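Local coordinates for beta-lactamase (Burkholderia cenocepacia, PDB 5E2G), which probably hydrolyses beta-lactams to substituted beta-amino acids, as expected of a class C beta-lactamase, at residues F58-V63 against F320-A325; V63-T68 against Y148-I153; T68-S73 against E251-G256; D266-Q271 against I311-S316; T280-N285 against R347-Y352. All blocks are in the same frame, centred on the assembly; numbering follows the deposited sequence.

Contact 1 of 5, residues F58-V63 against F320-A325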
# COMPACT_ATOMS: atom_id res chain seq x y z
N PHE A 58 -3.10 3.78 -12.73
CA PHE A 58 -2.32 4.68 -11.90
C PHE A 58 -1.26 3.90 -11.14
O PHE A 58 -1.48 2.74 -10.76
CB PHE A 58 -3.20 5.42 -10.88
CG PHE A 58 -4.28 6.26 -11.50
CD1 PHE A 58 -5.47 5.68 -11.92
CD2 PHE A 58 -4.13 7.63 -11.61
CE1 PHE A 58 -6.47 6.44 -12.48
CE2 PHE A 58 -5.14 8.40 -12.17
CZ PHE A 58 -6.31 7.80 -12.60
N GLU A 59 -0.10 4.52 -10.91
CA GLU A 59 0.90 3.97 -10.00
C GLU A 59 0.50 4.30 -8.57
O GLU A 59 0.26 5.46 -8.24
CB GLU A 59 2.29 4.54 -10.30
CG GLU A 59 2.64 4.60 -11.77
CD GLU A 59 3.90 5.41 -12.05
OE1 GLU A 59 4.46 6.00 -11.10
OE2 GLU A 59 4.31 5.45 -13.22
N ILE A 60 0.44 3.28 -7.71
CA ILE A 60 -0.01 3.48 -6.34
C ILE A 60 1.15 3.55 -5.35
O ILE A 60 0.92 3.58 -4.14
CB ILE A 60 -1.05 2.41 -5.93
CG1 ILE A 60 -0.46 1.00 -5.96
CG2 ILE A 60 -2.26 2.49 -6.82
CD1 ILE A 60 -1.43 -0.05 -5.45
N GLY A 61 2.38 3.58 -5.83
CA GLY A 61 3.51 3.76 -4.93
C GLY A 61 3.54 2.70 -3.83
O GLY A 61 3.35 1.51 -4.08
N SER A 62 3.74 3.16 -2.59
CA SER A 62 3.91 2.27 -1.45
C SER A 62 2.64 1.52 -1.07
O SER A 62 2.72 0.61 -0.25
CB SER A 62 4.41 3.06 -0.25
OG SER A 62 5.72 3.55 -0.47
N VAL A 63 1.49 1.88 -1.64
CA VAL A 63 0.31 1.06 -1.42
C VAL A 63 0.53 -0.33 -2.02
O VAL A 63 -0.10 -1.30 -1.60
CB VAL A 63 -0.95 1.76 -2.00
CG1 VAL A 63 -2.19 0.91 -1.75
CG2 VAL A 63 -1.12 3.13 -1.38
N PHE A 320 2.47 10.45 -9.24
CA PHE A 320 1.15 9.99 -8.82
C PHE A 320 0.98 10.12 -7.30
O PHE A 320 1.94 10.09 -6.53
CB PHE A 320 0.90 8.53 -9.21
CG PHE A 320 0.87 8.28 -10.70
CD1 PHE A 320 2.05 8.21 -11.44
CD2 PHE A 320 -0.33 8.06 -11.36
CE1 PHE A 320 2.02 7.96 -12.81
CE2 PHE A 320 -0.37 7.81 -12.72
CZ PHE A 320 0.81 7.75 -13.45
N SER A 321 -0.29 10.20 -6.87
CA SER A 321 -0.64 10.28 -5.46
C SER A 321 -1.80 9.33 -5.16
O SER A 321 -2.82 9.36 -5.85
CB SER A 321 -1.02 11.71 -5.06
OG SER A 321 0.08 12.59 -5.18
N THR A 322 -1.65 8.53 -4.11
CA THR A 322 -2.61 7.49 -3.74
C THR A 322 -2.94 7.58 -2.26
O THR A 322 -2.09 7.91 -1.44
CB THR A 322 -2.04 6.11 -4.05
OG1 THR A 322 -1.48 6.12 -5.36
CG2 THR A 322 -3.12 5.04 -3.97
N TYR A 323 -4.19 7.26 -1.92
CA TYR A 323 -4.60 7.10 -0.53
C TYR A 323 -5.70 6.06 -0.45
O TYR A 323 -6.59 6.02 -1.30
CB TYR A 323 -5.10 8.42 0.08
CG TYR A 323 -5.39 8.34 1.56
CD1 TYR A 323 -4.39 8.01 2.47
CD2 TYR A 323 -6.66 8.60 2.06
CE1 TYR A 323 -4.65 7.93 3.84
CE2 TYR A 323 -6.93 8.53 3.43
CZ TYR A 323 -5.91 8.19 4.31
OH TYR A 323 -6.18 8.13 5.65
N VAL A 324 -5.63 5.22 0.58
CA VAL A 324 -6.60 4.16 0.83
C VAL A 324 -6.98 4.19 2.30
O VAL A 324 -6.09 4.20 3.16
CB VAL A 324 -6.02 2.78 0.48
CG1 VAL A 324 -7.00 1.70 0.86
CG2 VAL A 324 -5.65 2.72 -1.01
N ALA A 325 -8.27 4.19 2.60
CA ALA A 325 -8.70 4.17 4.00
C ALA A 325 -10.05 3.48 4.11
O ALA A 325 -10.92 3.69 3.27
CB ALA A 325 -8.79 5.58 4.59
O HOH W 1 0.86 7.14 -5.98
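F320 lays its ring across the side chain of E59, and this end of the contact is the close-packed one. E59 CG stands over the ring face, 3.9 Å from the centroid of F320, a CH-pi contact 24° off the normal. CG is anti to the carbonyl carbon (chi1 -44°) and the chain then runs extended, which carries CD past the rim to 3.3 Å from F320 CE1. Glutamate suits the place because its methylenes serve the ring while its carboxylate oxygens hydrogen-bond to Y197 and T317. F58 meets the same ring edge to edge, its CD2 lying 3.8 Å from F320 CD2. Segment 58-63 leads from the short strand 58-59 to S62, probably the serine of the SxxK motif of this family, whereas 321-325 belongs to a strand of the large antiparallel sheet. T322 OG1, anti to the carbonyl carbon, faces I60 CA (3.2 Å) and a water, while CG2 turns to V63 CG2 at 3.8 Å. The looser places are at that water and at the far end. Water 1 donates to E59 O at 2.9 Å and lies 2.6 Å from T322 OG1; V63 CG1 reaches only to 4.0 Å from V324 CG2.

Contact 2 of 5, residues V63-T68 against Y148-I153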
# COMPACT_ATOMS: atom_id res chain seq x y z
N VAL A 63 1.49 1.88 -1.64
CA VAL A 63 0.31 1.06 -1.42
C VAL A 63 0.53 -0.33 -2.02
O VAL A 63 -0.10 -1.30 -1.60
CB VAL A 63 -0.95 1.76 -2.00
CG1 VAL A 63 -2.19 0.91 -1.75
CG2 VAL A 63 -1.12 3.13 -1.38
N SER A 64 1.45 -0.44 -2.99
CA SER A 64 1.88 -1.75 -3.47
C SER A 64 2.23 -2.69 -2.32
O SER A 64 1.90 -3.87 -2.35
CB SER A 64 3.09 -1.60 -4.40
OG SER A 64 2.84 -0.74 -5.49
N LYS A 65 2.87 -2.15 -1.28
CA LYS A 65 3.32 -2.97 -0.16
C LYS A 65 2.16 -3.63 0.59
O LYS A 65 2.38 -4.62 1.29
CB LYS A 65 4.15 -2.12 0.79
CG LYS A 65 5.19 -1.25 0.12
CD LYS A 65 5.71 -0.17 1.07
CE LYS A 65 6.87 0.63 0.46
NZ LYS A 65 7.44 1.61 1.43
N THR A 66 0.94 -3.10 0.49
CA THR A 66 -0.18 -3.79 1.13
C THR A 66 -0.47 -5.11 0.43
O THR A 66 -0.88 -6.07 1.09
CB THR A 66 -1.44 -2.91 1.17
OG1 THR A 66 -1.89 -2.61 -0.15
CG2 THR A 66 -1.16 -1.62 1.93
N LEU A 67 -0.25 -5.18 -0.89
CA LEU A 67 -0.48 -6.43 -1.61
C LEU A 67 0.64 -7.42 -1.36
O LEU A 67 0.39 -8.62 -1.20
CB LEU A 67 -0.64 -6.15 -3.10
CG LEU A 67 -1.92 -5.36 -3.41
CD1 LEU A 67 -1.75 -4.47 -4.63
CD2 LEU A 67 -3.09 -6.31 -3.57
N THR A 68 1.87 -6.93 -1.31
CA THR A 68 3.00 -7.76 -0.90
C THR A 68 2.77 -8.34 0.50
O THR A 68 2.99 -9.54 0.72
CB THR A 68 4.28 -6.94 -0.93
OG1 THR A 68 4.47 -6.40 -2.25
CG2 THR A 68 5.47 -7.81 -0.58
N TYR A 148 10.64 4.47 7.71
CA TYR A 148 10.09 4.16 6.40
C TYR A 148 11.19 3.88 5.39
O TYR A 148 12.14 4.65 5.28
CB TYR A 148 9.21 5.31 5.93
CG TYR A 148 8.08 4.83 5.07
CD1 TYR A 148 7.04 4.10 5.62
CD2 TYR A 148 8.06 5.09 3.70
CE1 TYR A 148 6.00 3.64 4.85
CE2 TYR A 148 7.02 4.63 2.91
CZ TYR A 148 5.99 3.91 3.50
OH TYR A 148 4.95 3.45 2.74
N SER A 149 11.05 2.79 4.63
CA SER A 149 12.13 2.30 3.78
C SER A 149 11.66 1.27 2.75
O SER A 149 10.92 0.34 3.09
CB SER A 149 13.24 1.69 4.66
OG SER A 149 14.13 0.89 3.90
N ASN A 150 12.08 1.44 1.49
CA ASN A 150 11.76 0.47 0.44
C ASN A 150 12.59 -0.80 0.55
O ASN A 150 12.20 -1.83 -0.00
CB ASN A 150 11.99 1.09 -0.94
CG ASN A 150 10.95 2.14 -1.30
OD1 ASN A 150 9.77 2.00 -0.97
ND2 ASN A 150 11.38 3.18 -1.98
N VAL A 151 13.72 -0.76 1.26
CA VAL A 151 14.56 -1.94 1.42
C VAL A 151 13.90 -2.97 2.34
O VAL A 151 14.04 -4.18 2.14
CB VAL A 151 15.95 -1.53 1.94
CG1 VAL A 151 16.73 -2.76 2.37
CG2 VAL A 151 16.70 -0.77 0.86
N ALA A 152 13.18 -2.51 3.36
CA ALA A 152 12.49 -3.41 4.27
C ALA A 152 11.44 -4.23 3.52
O ALA A 152 11.56 -5.45 3.40
CB ALA A 152 11.84 -2.62 5.41
N ILE A 153 10.42 -3.55 3.00
CA ILE A 153 9.34 -4.24 2.31
C ILE A 153 9.79 -4.77 0.95
O ILE A 153 9.27 -5.80 0.48
CB ILE A 153 8.14 -3.29 2.17
CG1 ILE A 153 7.10 -3.86 1.20
CG2 ILE A 153 8.63 -1.92 1.74
CD1 ILE A 153 6.36 -5.07 1.71
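K65, in the first turn of helix 64-77, faces I153, near the start of helix 150-164, and their CA atoms, 6.6 Å apart, are the closest CA pair of the two segments. The lysine chain runs extended beyond CG, and the isoleucine lies obliquely across it. I153 CG1, anti to its backbone N (chi1 168°), rests against CB and CG of K65, while I153 CG2 sits 3.4 Å from K65 CE. These carbon pairs are closer than usual, but I153 is poorly ordered, so any strain is doubtful. CD1, at the tip of the CG1 branch of I153, meets T68 CG2 at 3.7 Å; the hydroxyl of T68 is turned to P218 O instead. A long aliphatic chain with a polar tip suits position 65: the methylenes pack on I153 and the amino group continues to polar neighbours. The residues at that tip fit the class C pattern, with K65 probably the lysine of SxxK and Y148 to N150 a YxN sequence. K65 NZ gives a weak hydrogen bond to N150 OD1 at 3.4 Å. Y148 approaches the same amino group tip to tip, its own OH having K313 as partner. S149, at the N-cap, accepts a weak bond in its OG from V151 N (3.1 Å, 134° at the hydrogen). In the other segment V63 O is gripped twice by T66, from N and, in the carbonyl plane, from OG1 at 2.7 Å.

Contact 3 of 5, residues T68-S73 against E251-G256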
# COMPACT_ATOMS: atom_id res chain seq x y z
N THR A 68 1.87 -6.93 -1.31
CA THR A 68 3.00 -7.76 -0.90
C THR A 68 2.77 -8.34 0.50
O THR A 68 2.99 -9.54 0.72
CB THR A 68 4.28 -6.94 -0.93
OG1 THR A 68 4.47 -6.40 -2.25
CG2 THR A 68 5.47 -7.81 -0.58
N ALA A 69 2.32 -7.51 1.44
CA ALA A 69 2.03 -8.01 2.79
C ALA A 69 0.97 -9.10 2.76
O ALA A 69 1.06 -10.08 3.50
CB ALA A 69 1.59 -6.86 3.68
N THR A 70 -0.04 -8.95 1.90
CA THR A 70 -1.08 -9.96 1.80
C THR A 70 -0.51 -11.28 1.30
O THR A 70 -0.87 -12.35 1.80
CB THR A 70 -2.19 -9.47 0.88
OG1 THR A 70 -2.71 -8.24 1.39
CG2 THR A 70 -3.32 -10.50 0.80
N LEU A 71 0.38 -11.21 0.31
CA LEU A 71 1.03 -12.42 -0.20
C LEU A 71 1.83 -13.12 0.89
O LEU A 71 1.76 -14.34 1.04
CB LEU A 71 1.92 -12.06 -1.38
CG LEU A 71 2.53 -13.27 -2.08
CD1 LEU A 71 1.49 -13.98 -2.92
CD2 LEU A 71 3.73 -12.83 -2.91
N ALA A 72 2.61 -12.34 1.66
CA ALA A 72 3.40 -12.91 2.74
C ALA A 72 2.51 -13.51 3.81
O ALA A 72 2.82 -14.57 4.38
CB ALA A 72 4.32 -11.85 3.35
N SER A 73 1.39 -12.85 4.10
CA SER A 73 0.41 -13.36 5.04
C SER A 73 -0.18 -14.67 4.53
O SER A 73 -0.42 -15.60 5.31
CB SER A 73 -0.67 -12.31 5.26
OG SER A 73 -1.56 -12.66 6.29
N GLU A 251 -7.22 -10.74 6.55
CA GLU A 251 -7.57 -10.17 7.84
C GLU A 251 -6.34 -10.08 8.74
O GLU A 251 -6.17 -9.09 9.47
CB GLU A 251 -8.67 -10.99 8.52
CG GLU A 251 -9.28 -10.24 9.70
CD GLU A 251 -10.39 -11.00 10.41
OE1 GLU A 251 -10.59 -12.20 10.12
OE2 GLU A 251 -11.07 -10.39 11.27
N ARG A 252 -5.44 -11.06 8.66
CA ARG A 252 -4.28 -11.10 9.53
C ARG A 252 -3.28 -9.98 9.23
O ARG A 252 -2.47 -9.66 10.10
CB ARG A 252 -3.61 -12.46 9.41
CG ARG A 252 -3.08 -12.99 10.71
CD ARG A 252 -2.87 -14.49 10.64
NE ARG A 252 -1.84 -14.92 11.57
CZ ARG A 252 -2.08 -15.35 12.80
NH1 ARG A 252 -1.07 -15.71 13.58
NH2 ARG A 252 -3.33 -15.41 13.26
N THR A 253 -3.32 -9.37 8.04
CA THR A 253 -2.50 -8.17 7.82
C THR A 253 -2.98 -6.97 8.64
O THR A 253 -2.32 -5.93 8.62
CB THR A 253 -2.48 -7.77 6.34
OG1 THR A 253 -3.75 -7.19 6.00
CG2 THR A 253 -2.20 -8.97 5.44
N HIS A 254 -4.12 -7.09 9.33
CA HIS A 254 -4.61 -6.04 10.21
C HIS A 254 -4.17 -6.23 11.65
O HIS A 254 -4.65 -5.51 12.54
CB HIS A 254 -6.15 -5.98 10.19
CG HIS A 254 -6.75 -5.82 8.83
ND1 HIS A 254 -8.11 -5.77 8.63
CD2 HIS A 254 -6.19 -5.71 7.61
CE1 HIS A 254 -8.36 -5.64 7.34
NE2 HIS A 254 -7.21 -5.61 6.70
N THR A 255 -3.30 -7.21 11.91
CA THR A 255 -2.76 -7.43 13.24
C THR A 255 -1.89 -6.25 13.65
O THR A 255 -1.04 -5.81 12.88
CB THR A 255 -1.95 -8.73 13.25
OG1 THR A 255 -2.80 -9.83 12.92
CG2 THR A 255 -1.29 -8.97 14.60
N GLY A 256 -2.11 -5.72 14.86
CA GLY A 256 -1.36 -4.57 15.34
C GLY A 256 -0.10 -4.98 16.08
O GLY A 256 -0.20 -5.63 17.13
O HOH W 2 -4.49 -6.71 2.88
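T253 meets A69, T70 and S73 with no ring between them; the imidazole of H254 lies behind the R252-T255 turn and takes no part. It has the backbone carbon E251 C 4.2 Å above one face, off toward the rim, and it meets the indole of W269 edge-to-face. R252 NE makes a long, weak ion pair with E77, further along helix 64-77. The contact itself rests largely on one methyl. T253 OG1 lies between the backbone N and the carbonyl carbon (chi1 74°), which leaves CG2 anti to the carbonyl carbon, facing the helix, 3.7 Å from S73 CB and 3.9 Å from T70 CA. Small residues suit the helix side, since A69 and S73 let the turn come close. S73 OG lies 3.7 Å from R252 CB, yet its hydrogen bond goes to A249 O. The hydroxyls of T70 and T253 likewise bond to main-chain oxygens, T66 O and I250 O. Water 2 joins them by donating to both, at 2.8 Å from T70 OG1 and 3.2 Å from T253 OG1. The type I turn is tightened by T255, whose OG1 (2.8 Å) and N reach R252 O from the same face of its plane. Thus helix 64-77, which starts just after S62, the probable active-site serine, as in class C beta-lactamases, packs against the end of helix 244-252, where the chain turns into strand 256-260 of the main sheet.

Contact 4 of 5, residues D266-Q271 against I311-S316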
# COMPACT_ATOMS: atom_id res chain seq x y z
N ASP A 266 0.50 -2.23 11.49
CA ASP A 266 0.11 -3.61 11.20
C ASP A 266 1.15 -4.20 10.25
O ASP A 266 2.29 -3.73 10.21
CB ASP A 266 -1.31 -3.66 10.63
CG ASP A 266 -2.34 -2.96 11.51
OD1 ASP A 266 -2.03 -2.63 12.68
OD2 ASP A 266 -3.48 -2.74 11.03
N LEU A 267 0.79 -5.23 9.47
CA LEU A 267 1.70 -5.68 8.42
C LEU A 267 1.48 -4.74 7.25
O LEU A 267 0.53 -4.89 6.48
CB LEU A 267 1.45 -7.13 8.04
CG LEU A 267 2.62 -7.76 7.29
CD1 LEU A 267 3.87 -7.82 8.18
CD2 LEU A 267 2.28 -9.15 6.77
N ILE A 268 2.35 -3.74 7.15
CA ILE A 268 2.32 -2.66 6.17
C ILE A 268 1.16 -1.70 6.42
O ILE A 268 1.36 -0.49 6.46
CB ILE A 268 2.29 -3.20 4.73
CG1 ILE A 268 3.60 -3.94 4.43
CG2 ILE A 268 2.09 -2.04 3.74
CD1 ILE A 268 4.84 -3.07 4.58
N TRP A 269 -0.06 -2.22 6.59
CA TRP A 269 -1.18 -1.35 6.94
C TRP A 269 -0.89 -0.57 8.22
O TRP A 269 -0.12 -1.01 9.08
CB TRP A 269 -2.46 -2.15 7.15
CG TRP A 269 -3.01 -2.78 5.92
CD1 TRP A 269 -3.03 -4.10 5.62
CD2 TRP A 269 -3.63 -2.10 4.81
NE1 TRP A 269 -3.63 -4.30 4.40
CE2 TRP A 269 -4.00 -3.09 3.88
CE3 TRP A 269 -3.91 -0.76 4.52
CZ2 TRP A 269 -4.64 -2.78 2.67
CZ3 TRP A 269 -4.54 -0.45 3.32
CH2 TRP A 269 -4.90 -1.46 2.41
N GLU A 270 -1.51 0.59 8.34
CA GLU A 270 -1.40 1.44 9.52
C GLU A 270 -2.80 1.77 10.00
O GLU A 270 -3.70 1.97 9.18
CB GLU A 270 -0.59 2.70 9.18
CG GLU A 270 0.75 2.38 8.49
CD GLU A 270 1.24 3.47 7.55
OE1 GLU A 270 0.55 4.51 7.42
OE2 GLU A 270 2.32 3.30 6.95
N GLN A 271 -3.01 1.80 11.31
CA GLN A 271 -4.38 1.89 11.81
C GLN A 271 -4.46 2.75 13.06
O GLN A 271 -3.46 3.07 13.70
CB GLN A 271 -4.96 0.50 12.09
CG GLN A 271 -4.52 -0.08 13.39
CD GLN A 271 -5.06 -1.46 13.65
OE1 GLN A 271 -5.11 -1.90 14.79
NE2 GLN A 271 -5.45 -2.16 12.60
N ILE A 311 -8.19 2.04 9.09
CA ILE A 311 -7.03 1.40 8.48
C ILE A 311 -6.72 2.15 7.19
O ILE A 311 -7.63 2.38 6.39
CB ILE A 311 -7.31 -0.08 8.20
CG1 ILE A 311 -7.76 -0.80 9.47
CG2 ILE A 311 -6.10 -0.75 7.57
CD1 ILE A 311 -8.31 -2.17 9.23
N ASN A 312 -5.46 2.53 7.00
CA ASN A 312 -5.12 3.32 5.82
C ASN A 312 -3.69 3.04 5.36
O ASN A 312 -2.91 2.35 6.01
CB ASN A 312 -5.34 4.84 6.06
CG ASN A 312 -4.39 5.45 7.09
OD1 ASN A 312 -3.54 4.78 7.68
ND2 ASN A 312 -4.55 6.74 7.31
N LYS A 313 -3.37 3.58 4.18
CA LYS A 313 -2.02 3.55 3.64
C LYS A 313 -1.91 4.62 2.56
O LYS A 313 -2.82 4.77 1.74
CB LYS A 313 -1.68 2.18 3.05
CG LYS A 313 -0.29 2.09 2.46
CD LYS A 313 0.75 2.03 3.56
CE LYS A 313 2.14 2.22 2.98
NZ LYS A 313 2.46 3.66 2.70
N THR A 314 -0.80 5.34 2.57
CA THR A 314 -0.47 6.33 1.55
C THR A 314 0.48 5.74 0.50
O THR A 314 1.20 4.77 0.76
CB THR A 314 0.19 7.56 2.17
OG1 THR A 314 1.14 7.12 3.15
CG2 THR A 314 -0.85 8.44 2.84
N GLY A 315 0.49 6.35 -0.67
CA GLY A 315 1.43 6.00 -1.72
C GLY A 315 1.80 7.21 -2.55
O GLY A 315 0.93 8.01 -2.91
N SER A 316 3.09 7.37 -2.86
CA SER A 316 3.55 8.52 -3.65
C SER A 316 4.69 8.08 -4.55
O SER A 316 5.75 7.68 -4.06
CB SER A 316 4.01 9.67 -2.75
OG SER A 316 2.94 10.23 -2.01
O HOH W 3 3.29 5.03 5.11
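E270 of strand 270-273 forms an antiparallel hydrogen-bonded pair with N312 of strand 309-316, the strand of the large sheet that carries K313, T314 and G315, probably the KTG motif of the serine beta-lactamase fold. Two backbone bonds join them: E270 N to N312 O at 3.2 Å (157° at the hydrogen), and the straighter N312 N to E270 O at 2.9 Å (167°). Next along, Q271 and I311 make a non-hydrogen-bonded pair whose side chains lie side by side, pointing the same way.

The apolar contacts centre on W269. Its indole crosses I311 at about a right angle, CE3 lying 3.8 Å from I311 CG2, while W269 CZ3 touches K313 CB at 3.9 Å. The carbonyl oxygen of N312 lies at the edge of the indole, near its plane. A broad ring suits this place because it spans I311 and K313, alternate residues of the strand, and also meets F326 edge-to-face.

The polar contacts gather at the end of K313. Its chain is bent at chi2 (74°) and again at chi4, which brings NZ back to hydrogen-bond with its neighbour's carbonyl, T314 O, at 2.6 Å, and with Y148 OH. E270 has its salt bridge with R146, and its OE2 stops 4.3 Å short of K313 NZ. Water 3 closes that gap, donating to E270 OE2 at 2.7 Å and accepting from K313 NZ at 2.9 Å.

Contact 5 of 5, residues T280-N285 against R347-Y352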
# COMPACT_ATOMS: atom_id res chain seq x y z
N THR A 280 -5.52 13.02 14.92
CA THR A 280 -4.85 11.73 15.02
C THR A 280 -4.33 11.28 13.67
O THR A 280 -3.19 10.81 13.55
CB THR A 280 -5.79 10.68 15.61
OG1 THR A 280 -6.08 11.01 16.96
CG2 THR A 280 -5.14 9.34 15.58
N LEU A 281 -5.15 11.44 12.62
CA LEU A 281 -4.74 11.03 11.29
C LEU A 281 -3.68 11.95 10.72
O LEU A 281 -2.72 11.49 10.09
CB LEU A 281 -5.95 11.00 10.35
CG LEU A 281 -7.07 10.06 10.78
CD1 LEU A 281 -8.24 10.21 9.83
CD2 LEU A 281 -6.58 8.62 10.79
N LEU A 282 -3.83 13.26 10.94
CA LEU A 282 -2.83 14.20 10.46
C LEU A 282 -1.47 13.89 11.07
O LEU A 282 -0.46 13.85 10.37
CB LEU A 282 -3.26 15.64 10.76
CG LEU A 282 -4.65 16.06 10.24
CD1 LEU A 282 -5.04 17.42 10.77
CD2 LEU A 282 -4.69 16.07 8.73
N ALA A 283 -1.43 13.65 12.39
CA ALA A 283 -0.17 13.37 13.06
C ALA A 283 0.44 12.06 12.58
O ALA A 283 1.66 11.96 12.42
CB ALA A 283 -0.38 13.33 14.57
N GLY A 284 -0.40 11.05 12.34
CA GLY A 284 0.09 9.76 11.88
C GLY A 284 0.56 9.77 10.44
O GLY A 284 1.43 8.98 10.08
N ASN A 285 0.00 10.65 9.61
CA ASN A 285 0.44 10.77 8.23
C ASN A 285 1.39 11.94 8.02
O ASN A 285 1.64 12.32 6.87
CB ASN A 285 -0.76 10.89 7.30
CG ASN A 285 -1.61 9.64 7.32
OD1 ASN A 285 -2.71 9.63 7.88
ND2 ASN A 285 -1.10 8.57 6.74
N ARG A 347 -4.96 14.53 1.02
CA ARG A 347 -5.69 13.29 0.76
C ARG A 347 -6.40 12.83 2.02
O ARG A 347 -7.54 12.35 1.97
CB ARG A 347 -4.73 12.20 0.27
CG ARG A 347 -3.61 12.70 -0.60
CD ARG A 347 -2.60 11.59 -0.89
NE ARG A 347 -1.32 12.15 -1.33
CZ ARG A 347 -0.21 11.45 -1.49
NH1 ARG A 347 -0.22 10.15 -1.25
NH2 ARG A 347 0.90 12.04 -1.88
N VAL A 348 -5.74 12.96 3.17
CA VAL A 348 -6.31 12.53 4.44
C VAL A 348 -7.57 13.33 4.75
O VAL A 348 -8.62 12.77 5.08
CB VAL A 348 -5.27 12.65 5.56
CG1 VAL A 348 -5.90 12.38 6.90
CG2 VAL A 348 -4.12 11.70 5.31
N LYS A 349 -7.48 14.66 4.60
CA LYS A 349 -8.61 15.53 4.96
C LYS A 349 -9.82 15.24 4.09
O LYS A 349 -10.95 15.19 4.60
CB LYS A 349 -8.21 16.99 4.83
CG LYS A 349 -7.17 17.48 5.81
CD LYS A 349 -6.86 18.94 5.54
CE LYS A 349 -5.41 19.25 5.83
NZ LYS A 349 -5.00 20.51 5.14
N ALA A 350 -9.61 15.04 2.79
CA ALA A 350 -10.73 14.77 1.89
C ALA A 350 -11.38 13.43 2.21
O ALA A 350 -12.61 13.32 2.25
CB ALA A 350 -10.25 14.84 0.44
N ALA A 351 -10.57 12.39 2.45
CA ALA A 351 -11.13 11.10 2.83
C ALA A 351 -11.93 11.21 4.12
O ALA A 351 -13.03 10.65 4.23
CB ALA A 351 -10.01 10.08 2.98
N TYR A 352 -11.40 11.93 5.10
CA TYR A 352 -12.09 12.07 6.38
C TYR A 352 -13.42 12.78 6.21
O TYR A 352 -14.43 12.38 6.78
CB TYR A 352 -11.19 12.82 7.37
CG TYR A 352 -11.62 12.78 8.82
CD1 TYR A 352 -11.38 11.67 9.61
CD2 TYR A 352 -12.24 13.88 9.41
CE1 TYR A 352 -11.75 11.64 10.95
CE2 TYR A 352 -12.61 13.87 10.74
CZ TYR A 352 -12.36 12.74 11.51
OH TYR A 352 -12.74 12.73 12.84
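V348 is the bump at the middle of this contact, and L281, L282 and N285 form the hollow that receives it. Its two methyls divide the work: CG1, anti to the backbone N (chi1 173°), presses on L281 CB at 3.7 Å and lies 4.3 Å from L282 CD2, while CG2 reaches the other way to N285 CG at 3.8 Å. A branched residue suits this position because it fills both halves of the hollow without a long reach. L281 is in turn a bump against Y352: its CD1 comes obliquely to the ring, 3.5 Å from Y352 CD1, and the two side chains cross at about a right angle. Toward the outer side, L282 CD2 rests on the aliphatic part of K349, 4.1 Å from its CG. Lysine and tyrosine suit this margin, since carbon atoms face the leucines and the polar ends find partners beyond: K349 NZ makes a salt bridge with E346, and Y352 OH hydrogen-bonds to V276 O. The short axes of 280-284 and 347-352 run nearly antiparallel, at 154°, with a closest approach of 10.1 Å, and N285 is where the first leaves helical geometry. Both helices lie against the large antiparallel sheet. L281 touches Y272 of strand 270-273 and W310 of strand 309-316, and V348 and A351 pack on Y323 of strand 321-327, where R347 also bonds to T322 O.

Contacts 1 to 4 are buried, and contact 5 is partly exposed and farthest from the centre of the chain. Helix 64-77 serves contacts 2 and 3; V63 is shared in sequence by segments 58-63 and 63-68, but packs only in contact 1. Contacts 1 and 4 use neighbouring strands of one sheet, joined by T322 N to G315 O; R347 ties contact 5 to both. The chemistry follows the place: a bonded strand pair in contact 4, ring and aliphatic packing with a water in contact 1, a lysine chain with an aliphatic shaft and polar tip in contact 2, methyls with a bridging water in contact 3, mainly methyls in contact 5. Contacts 1, 2 and 4 meet around the probable active site.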